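Local coordinates for protein UDP-N-Acetylglucosamine 2-Epimerase (Thermus thermophilus, PDB 1V4V) that probably interconverts UDP-N-acetylglucosamine and UDP-N-acetylmannosamine as a two-domain, homodimeric 2-epimerase of the GT-B clan, at residues 190-204 / 267-281. Sequence-based numbering, arbitrary orientation.
Sequences RLPEGLPEGPYVTVT and SMAALMRASLLLVTD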
ATOM      1  N   ARG A 190       4.058  16.030 -36.583  1.00 36.85           N
ATOM      2  CA  ARG A 190       4.133  16.827 -37.799  1.00 39.65           C
ATOM      3  C   ARG A 190       3.178  18.006 -37.711  1.00 38.03           C
ATOM      4  O   ARG A 190       2.032  17.861 -37.284  1.00 37.36           O
ATOM      5  CB  ARG A 190       3.778  15.979 -39.019  1.00 43.74           C
ATOM      6  CG  ARG A 190       4.876  15.033 -39.456  1.00 48.83           C
ATOM      7  CD  ARG A 190       4.419  14.187 -40.630  1.00 53.78           C
ATOM      8  NE  ARG A 190       3.344  13.278 -40.243  1.00 57.43           N
ATOM      9  CZ  ARG A 190       2.718  12.461 -41.084  1.00 59.89           C
ATOM     10  NH1 ARG A 190       3.056  12.439 -42.368  1.00 61.08           N
ATOM     11  NH2 ARG A 190       1.758  11.659 -40.641  1.00 60.90           N
ATOM     12  N   LEU A 191       3.655  19.175 -38.118  1.00 37.53           N
ATOM     13  CA  LEU A 191       2.825  20.365 -38.081  1.00 38.48           C
ATOM     14  C   LEU A 191       1.631  20.219 -39.005  1.00 39.25           C
ATOM     15  O   LEU A 191       1.622  19.367 -39.901  1.00 36.98           O
ATOM     16  CB  LEU A 191       3.623  21.601 -38.502  1.00 40.73           C
ATOM     17  CG  LEU A 191       4.644  22.176 -37.522  1.00 40.79           C
ATOM     18  CD1 LEU A 191       6.025  21.648 -37.861  1.00 43.35           C
ATOM     19  CD2 LEU A 191       4.633  23.690 -37.621  1.00 44.49           C
ATOM     20  N   PRO A 192       0.591  21.038 -38.784  1.00 39.96           N
ATOM     21  CA  PRO A 192      -0.610  20.998 -39.619  1.00 41.30           C
ATOM     22  C   PRO A 192      -0.188  21.235 -41.061  1.00 41.44           C
ATOM     23  O   PRO A 192       0.836  21.868 -41.313  1.00 40.81           O
ATOM     24  CB  PRO A 192      -1.446  22.146 -39.065  1.00 41.10           C
ATOM     25  CG  PRO A 192      -1.099  22.122 -37.608  1.00 40.71           C
ATOM     26  CD  PRO A 192       0.403  21.947 -37.638  1.00 40.99           C
ATOM     27  N   GLU A 193      -0.977  20.728 -42.001  1.00 43.08           N
ATOM     28  CA  GLU A 193      -0.676  20.872 -43.420  1.00 43.89           C
ATOM     29  C   GLU A 193      -1.063  22.227 -43.997  1.00 42.51           C
ATOM     30  O   GLU A 193      -1.997  22.868 -43.524  1.00 42.82           O
ATOM     31  CB  GLU A 193      -1.400  19.785 -44.223  1.00 47.17           C
ATOM     32  CG  GLU A 193      -0.899  18.369 -44.008  1.00 52.66           C
ATOM     33  CD  GLU A 193       0.442  18.116 -44.666  1.00 56.63           C
ATOM     34  OE1 GLU A 193       0.815  16.930 -44.814  1.00 58.99           O
ATOM     35  OE2 GLU A 193       1.124  19.096 -45.031  1.00 59.26           O
ATOM     36  N   GLY A 194      -0.331  22.645 -45.024  1.00 41.69           N
ATOM     37  CA  GLY A 194      -0.618  23.893 -45.713  1.00 40.76           C
ATOM     38  C   GLY A 194      -0.456  25.218 -44.996  1.00 39.04           C
ATOM     39  O   GLY A 194      -1.028  26.219 -45.428  1.00 39.60           O
ATOM     40  N   LEU A 195       0.310  25.245 -43.912  1.00 37.31           N
ATOM     41  CA  LEU A 195       0.508  26.497 -43.192  1.00 36.12           C
ATOM     42  C   LEU A 195       1.380  27.443 -44.003  1.00 35.86           C
ATOM     43  O   LEU A 195       2.208  27.007 -44.803  1.00 35.36           O
ATOM     44  CB  LEU A 195       1.189  26.248 -41.843  1.00 34.13           C
ATOM     45  CG  LEU A 195       0.396  25.546 -40.742  1.00 34.17           C
ATOM     46  CD1 LEU A 195       1.284  25.388 -39.515  1.00 33.59           C
ATOM     47  CD2 LEU A 195      -0.852  26.361 -40.409  1.00 35.43           C
ATOM     48  N   PRO A 196       1.189  28.755 -43.823  1.00 35.97           N
ATOM     49  CA  PRO A 196       2.004  29.723 -44.560  1.00 35.58           C
ATOM     50  C   PRO A 196       3.404  29.652 -43.958  1.00 34.47           C
ATOM     51  O   PRO A 196       3.597  29.026 -42.918  1.00 33.78           O
ATOM     52  CB  PRO A 196       1.333  31.057 -44.243  1.00 36.44           C
ATOM     53  CG  PRO A 196      -0.091  30.677 -43.947  1.00 37.67           C
ATOM     54  CD  PRO A 196       0.074  29.424 -43.131  1.00 35.95           C
ATOM     55  N   GLU A 197       4.373  30.284 -44.606  1.00 32.44           N
ATOM     56  CA  GLU A 197       5.734  30.307 -44.091  1.00 32.00           C
ATOM     57  C   GLU A 197       5.719  31.029 -42.738  1.00 29.83           C
ATOM     58  O   GLU A 197       4.981  31.995 -42.564  1.00 29.97           O
ATOM     59  CB  GLU A 197       6.646  31.050 -45.077  1.00 32.76           C
ATOM     60  CG  GLU A 197       7.982  31.487 -44.512  1.00 35.32           C
ATOM     61  CD  GLU A 197       8.844  32.196 -45.548  1.00 35.67           C
ATOM     62  OE1 GLU A 197       9.623  31.514 -46.241  1.00 35.52           O
ATOM     63  OE2 GLU A 197       8.730  33.433 -45.675  1.00 36.68           O
ATOM     64  N   GLY A 198       6.521  30.555 -41.789  1.00 30.25           N
ATOM     65  CA  GLY A 198       6.578  31.176 -40.473  1.00 30.16           C
ATOM     66  C   GLY A 198       7.243  32.542 -40.483  1.00 29.45           C
ATOM     67  O   GLY A 198       7.470  33.103 -41.557  1.00 33.53           O
ATOM     68  N   PRO A 199       7.604  33.100 -39.314  1.00 25.91           N
ATOM     69  CA  PRO A 199       7.447  32.557 -37.957  1.00 24.29           C
ATOM     70  C   PRO A 199       5.990  32.432 -37.517  1.00 22.44           C
ATOM     71  O   PRO A 199       5.095  33.059 -38.091  1.00 20.05           O
ATOM     72  CB  PRO A 199       8.204  33.564 -37.088  1.00 24.89           C
ATOM     73  CG  PRO A 199       9.174  34.202 -38.043  1.00 29.78           C
ATOM     74  CD  PRO A 199       8.334  34.376 -39.274  1.00 25.96           C
ATOM     75  N   TYR A 200       5.771  31.645 -36.466  1.00 20.16           N
ATOM     76  CA  TYR A 200       4.429  31.423 -35.950  1.00 19.33           C
ATOM     77  C   TYR A 200       4.252  31.788 -34.488  1.00 17.69           C
ATOM     78  O   TYR A 200       5.211  31.830 -33.720  1.00 19.32           O
ATOM     79  CB  TYR A 200       4.039  29.949 -36.069  1.00 20.19           C
ATOM     80  CG  TYR A 200       4.288  29.328 -37.423  1.00 21.98           C
ATOM     81  CD1 TYR A 200       5.362  28.460 -37.622  1.00 24.17           C
ATOM     82  CD2 TYR A 200       3.440  29.590 -38.495  1.00 23.64           C
ATOM     83  CE1 TYR A 200       5.583  27.862 -38.861  1.00 27.56           C
ATOM     84  CE2 TYR A 200       3.652  29.000 -39.742  1.00 25.22           C
ATOM     85  CZ  TYR A 200       4.723  28.136 -39.914  1.00 27.84           C
ATOM     86  OH  TYR A 200       4.930  27.541 -41.138  1.00 31.46           O
ATOM     87  N   VAL A 201       2.998  32.056 -34.139  1.00 17.89           N
ATOM     88  CA  VAL A 201       2.584  32.318 -32.769  1.00 17.43           C
ATOM     89  C   VAL A 201       1.404  31.365 -32.624  1.00 18.38           C
ATOM     90  O   VAL A 201       0.460  31.427 -33.412  1.00 19.80           O
ATOM     91  CB  VAL A 201       2.073  33.761 -32.549  1.00 17.78           C
ATOM     92  CG1 VAL A 201       1.439  33.875 -31.166  1.00 18.05           C
ATOM     93  CG2 VAL A 201       3.233  34.752 -32.665  1.00 19.38           C
ATOM     94  N   THR A 202       1.465  30.463 -31.651  1.00 18.84           N
ATOM     95  CA  THR A 202       0.362  29.530 -31.452  1.00 20.21           C
ATOM     96  C   THR A 202      -0.617  30.142 -30.473  1.00 21.17           C
ATOM     97  O   THR A 202      -0.218  30.700 -29.447  1.00 19.76           O
ATOM     98  CB  THR A 202       0.849  28.171 -30.906  1.00 20.53           C
ATOM     99  OG1 THR A 202       1.690  27.535 -31.875  1.00 23.25           O
ATOM    100  CG2 THR A 202      -0.343  27.256 -30.606  1.00 20.06           C
ATOM    101  N   VAL A 203      -1.900  30.067 -30.812  1.00 20.68           N
ATOM    102  CA  VAL A 203      -2.946  30.613 -29.958  1.00 20.95           C
ATOM    103  C   VAL A 203      -3.926  29.532 -29.540  1.00 24.54           C
ATOM    104  O   VAL A 203      -4.315  28.684 -30.352  1.00 23.33           O
ATOM    105  CB  VAL A 203      -3.737  31.733 -30.672  1.00 21.76           C
ATOM    106  CG1 VAL A 203      -4.895  32.188 -29.796  1.00 23.00           C
ATOM    107  CG2 VAL A 203      -2.824  32.913 -30.986  1.00 21.40           C
ATOM    108  N   THR A 204      -4.321  29.584 -28.271  1.00 26.98           N
ATOM    109  CA  THR A 204      -5.269  28.632 -27.698  1.00 32.94           C
ATOM    110  C   THR A 204      -6.130  29.309 -26.617  1.00 35.75           C
ATOM    111  O   THR A 204      -5.614  29.895 -25.657  1.00 35.38           O
ATOM    112  CB  THR A 204      -4.525  27.409 -27.093  1.00 36.57           C
ATOM    113  OG1 THR A 204      -4.597  26.310 -28.007  1.00 37.06           O
ATOM    114  CG2 THR A 204      -5.108  27.004 -25.747  1.00 39.01           C
ATOM    115  N   SER A 267       0.934  16.667 -33.204  1.00 28.78           N
ATOM    116  CA  SER A 267       0.864  17.782 -34.135  1.00 29.38           C
ATOM    117  C   SER A 267       0.876  19.119 -33.396  1.00 29.82           C
ATOM    118  O   SER A 267       1.462  20.096 -33.872  1.00 29.92           O
ATOM    119  CB  SER A 267      -0.388  17.675 -35.003  1.00 30.00           C
ATOM    120  OG  SER A 267      -0.385  18.678 -36.003  1.00 34.28           O
HETATM  121  N   MSE A 268       0.228  19.161 -32.237  1.00 27.87           N
HETATM  122  CA  MSE A 268       0.192  20.387 -31.443  1.00 29.01           C
HETATM  123  C   MSE A 268       1.569  20.671 -30.855  1.00 27.36           C
HETATM  124  O   MSE A 268       2.014  21.816 -30.840  1.00 27.39           O
HETATM  125  CB  MSE A 268      -0.839  20.273 -30.316  1.00 30.75           C
HETATM  126  CG  MSE A 268      -0.840  21.458 -29.348  1.00 33.74           C
HETATM  127 SE   MSE A 268      -1.202  23.169 -30.191  1.00 37.08          SE
HETATM  128  CE  MSE A 268      -3.021  23.418 -29.601  1.00 39.59           C
ATOM    129  N   ALA A 269       2.245  19.632 -30.370  1.00 26.86           N
ATOM    130  CA  ALA A 269       3.575  19.806 -29.796  1.00 26.27           C
ATOM    131  C   ALA A 269       4.539  20.332 -30.855  1.00 25.90           C
ATOM    132  O   ALA A 269       5.380  21.189 -30.575  1.00 25.09           O
ATOM    133  CB  ALA A 269       4.092  18.482 -29.232  1.00 28.01           C
ATOM    134  N   ALA A 270       4.416  19.810 -32.072  1.00 23.49           N
ATOM    135  CA  ALA A 270       5.276  20.233 -33.170  1.00 23.48           C
ATOM    136  C   ALA A 270       5.015  21.703 -33.503  1.00 21.82           C
ATOM    137  O   ALA A 270       5.948  22.476 -33.712  1.00 24.15           O
ATOM    138  CB  ALA A 270       5.027  19.359 -34.395  1.00 22.85           C
ATOM    139  N   LEU A 271       3.742  22.082 -33.544  1.00 22.53           N
ATOM    140  CA  LEU A 271       3.371  23.463 -33.840  1.00 22.08           C
ATOM    141  C   LEU A 271       3.963  24.406 -32.796  1.00 21.93           C
ATOM    142  O   LEU A 271       4.559  25.428 -33.130  1.00 20.69           O
ATOM    143  CB  LEU A 271       1.851  23.608 -33.852  1.00 22.34           C
ATOM    144  CG  LEU A 271       1.295  25.023 -34.043  1.00 22.57           C
ATOM    145  CD1 LEU A 271       1.762  25.602 -35.379  1.00 23.23           C
ATOM    146  CD2 LEU A 271      -0.218  24.965 -33.986  1.00 20.83           C
HETATM  147  N   MSE A 272       3.790  24.066 -31.523  1.00 22.69           N
HETATM  148  CA  MSE A 272       4.329  24.904 -30.460  1.00 22.38           C
HETATM  149  C   MSE A 272       5.842  25.034 -30.569  1.00 22.38           C
HETATM  150  O   MSE A 272       6.388  26.132 -30.450  1.00 22.18           O
HETATM  151  CB  MSE A 272       3.962  24.337 -29.084  1.00 23.99           C
HETATM  152  CG  MSE A 272       2.491  24.433 -28.732  1.00 27.18           C
HETATM  153 SE   MSE A 272       2.199  23.954 -26.866  1.00 33.36          SE
HETATM  154  CE  MSE A 272       2.338  22.043 -27.045  1.00 35.93           C
ATOM    155  N   ARG A 273       6.523  23.915 -30.794  1.00 22.00           N
ATOM    156  CA  ARG A 273       7.974  23.931 -30.907  1.00 23.26           C
ATOM    157  C   ARG A 273       8.438  24.853 -32.036  1.00 23.44           C
ATOM    158  O   ARG A 273       9.494  25.480 -31.943  1.00 22.65           O
ATOM    159  CB  ARG A 273       8.506  22.514 -31.140  1.00 27.51           C
ATOM    160  CG  ARG A 273      10.021  22.418 -31.071  1.00 31.04           C
ATOM    161  CD  ARG A 273      10.510  20.993 -31.290  1.00 36.92           C
ATOM    162  NE  ARG A 273      10.264  20.538 -32.654  1.00 42.78           N
ATOM    163  CZ  ARG A 273      10.704  19.387 -33.150  1.00 45.15           C
ATOM    164  NH1 ARG A 273      11.416  18.565 -32.389  1.00 45.88           N
ATOM    165  NH2 ARG A 273      10.442  19.063 -34.409  1.00 45.70           N
ATOM    166  N   ALA A 274       7.642  24.944 -33.096  1.00 22.51           N
ATOM    167  CA  ALA A 274       7.989  25.796 -34.235  1.00 22.52           C
ATOM    168  C   ALA A 274       7.538  27.245 -34.052  1.00 22.88           C
ATOM    169  O   ALA A 274       7.726  28.073 -34.943  1.00 23.85           O
ATOM    170  CB  ALA A 274       7.368  25.230 -35.512  1.00 24.69           C
ATOM    171  N   SER A 275       6.954  27.554 -32.898  1.00 21.05           N
ATOM    172  CA  SER A 275       6.451  28.900 -32.642  1.00 20.07           C
ATOM    173  C   SER A 275       7.372  29.760 -31.783  1.00 20.51           C
ATOM    174  O   SER A 275       8.159  29.249 -30.985  1.00 20.29           O
ATOM    175  CB  SER A 275       5.073  28.822 -31.980  1.00 20.88           C
ATOM    176  OG  SER A 275       4.147  28.138 -32.813  1.00 22.80           O
ATOM    177  N   LEU A 276       7.249  31.074 -31.955  1.00 17.49           N
ATOM    178  CA  LEU A 276       8.045  32.050 -31.215  1.00 19.62           C
ATOM    179  C   LEU A 276       7.408  32.308 -29.861  1.00 19.02           C
ATOM    180  O   LEU A 276       8.063  32.761 -28.922  1.00 18.84           O
ATOM    181  CB  LEU A 276       8.073  33.396 -31.956  1.00 25.65           C
ATOM    182  CG  LEU A 276       8.647  33.547 -33.365  1.00 28.02           C
ATOM    183  CD1 LEU A 276       8.425  34.979 -33.845  1.00 31.55           C
ATOM    184  CD2 LEU A 276      10.125  33.218 -33.366  1.00 31.53           C
ATOM    185  N   LEU A 277       6.113  32.031 -29.775  1.00 18.50           N
ATOM    186  CA  LEU A 277       5.362  32.309 -28.561  1.00 18.05           C
ATOM    187  C   LEU A 277       4.052  31.543 -28.544  1.00 17.65           C
ATOM    188  O   LEU A 277       3.478  31.263 -29.596  1.00 17.84           O
ATOM    189  CB  LEU A 277       5.054  33.807 -28.517  1.00 17.52           C
ATOM    190  CG  LEU A 277       4.050  34.366 -27.514  1.00 18.09           C
ATOM    191  CD1 LEU A 277       4.684  34.363 -26.132  1.00 15.97           C
ATOM    192  CD2 LEU A 277       3.640  35.789 -27.915  1.00 17.20           C
ATOM    193  N   LEU A 278       3.598  31.209 -27.338  1.00 17.45           N
ATOM    194  CA  LEU A 278       2.323  30.526 -27.135  1.00 17.54           C
ATOM    195  C   LEU A 278       1.420  31.459 -26.335  1.00 19.03           C
ATOM    196  O   LEU A 278       1.821  31.971 -25.285  1.00 19.84           O
ATOM    197  CB  LEU A 278       2.498  29.227 -26.339  1.00 19.47           C
ATOM    198  CG  LEU A 278       1.161  28.640 -25.860  1.00 20.54           C
ATOM    199  CD1 LEU A 278       0.337  28.195 -27.073  1.00 21.72           C
ATOM    200  CD2 LEU A 278       1.399  27.469 -24.907  1.00 21.27           C
ATOM    201  N   VAL A 279       0.215  31.696 -26.845  1.00 18.49           N
ATOM    202  CA  VAL A 279      -0.771  32.527 -26.162  1.00 19.08           C
ATOM    203  C   VAL A 279      -1.849  31.540 -25.725  1.00 20.43           C
ATOM    204  O   VAL A 279      -2.397  30.813 -26.554  1.00 21.32           O
ATOM    205  CB  VAL A 279      -1.396  33.568 -27.113  1.00 20.14           C
ATOM    206  CG1 VAL A 279      -2.479  34.367 -26.381  1.00 22.10           C
ATOM    207  CG2 VAL A 279      -0.313  34.504 -27.644  1.00 22.24           C
ATOM    208  N   THR A 280      -2.156  31.494 -24.434  1.00 20.26           N
ATOM    209  CA  THR A 280      -3.164  30.543 -23.975  1.00 21.79           C
ATOM    210  C   THR A 280      -3.808  30.947 -22.655  1.00 25.09           C
ATOM    211  O   THR A 280      -3.398  31.920 -22.025  1.00 24.38           O
ATOM    212  CB  THR A 280      -2.532  29.147 -23.786  1.00 21.31           C
ATOM    213  OG1 THR A 280      -3.549  28.194 -23.461  1.00 22.90           O
ATOM    214  CG2 THR A 280      -1.499  29.176 -22.645  1.00 22.21           C
ATOM    215  N   ASP A 281      -4.830  30.200 -22.251  1.00 26.69           N
ATOM    216  CA  ASP A 281      -5.489  30.442 -20.973  1.00 29.78           C
ATOM    217  C   ASP A 281      -5.608  29.097 -20.275  1.00 31.53           C
ATOM    218  O   ASP A 281      -6.327  28.946 -19.288  1.00 34.20           O
ATOM    219  CB  ASP A 281      -6.873  31.084 -21.159  1.00 30.09           C
ATOM    220  CG  ASP A 281      -7.861  30.181 -21.882  1.00 30.14           C
ATOM    221  OD1 ASP A 281      -9.032  30.593 -22.008  1.00 32.50           O
ATOM    222  OD2 ASP A 281      -7.481  29.077 -22.325  1.00 29.04           O
TER
HETATM  223  O   HOH W   1       8.167  30.686 -35.363  1.00 25.64           O
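Two neighbouring parallel strands in the sheet of the C-terminal Rossmann-like domain meet here, 200-203 and 275-280, with helix 265-273 packed on one face. Thr202 is held through both backbone polar atoms. Thr202 N donates to Leu277 O (3.0 Å), and Thr202 O accepts from Val279 N (2.8 Å). Leu276 N donates to Tyr200 O, and Thr204 N continues the pairing to Val279 O.

The Thr202 side chain faces the helix. Thr202 OG1 lies anti to the carbonyl carbon (chi1 -64°), which brings it 2.7 Å from Ser275 OG, to which it donates. Ser275 OG in turn donates to Leu271 O, from above that carbonyl plane. This buried relay links strand 200-203 to the last turn of the helix. With an alanine in place of Ser275, Thr202 OG1 would probably lose this acceptor and the link to Leu271 O would be broken. Leu271 CG sits 3.3 Å from Thr202 OG1, while Leu278 CD1 touches Thr202 CG2. On the other face, Val201 CG1 meets Val279 CG2 at 4.0 Å, beside Phe233 of the next strand.

The start of the loop before strand 200-203 lies against the helix. Ser267 OG donates to Arg190 O in the carbonyl plane. Leu191 CD2 packs on Ala274 CB (3.8 Å) and on Leu271. The Tyr200 ring turns one face to Gly198 CA and an edge to Ala274 O. Tyr200 OH donates to Pro196 O (2.7 Å), which ties the ring to its own loop. A water bridges Tyr200 N and Ala274 O.

Strand 200-203 also pairs with strand 232-236, so it is an inner strand of the 3-2-1-4-5-6 parallel sheet. Parallel strands with helices packed against them, in this order, are typical of the Rossmann-like domains of the GT-B fold.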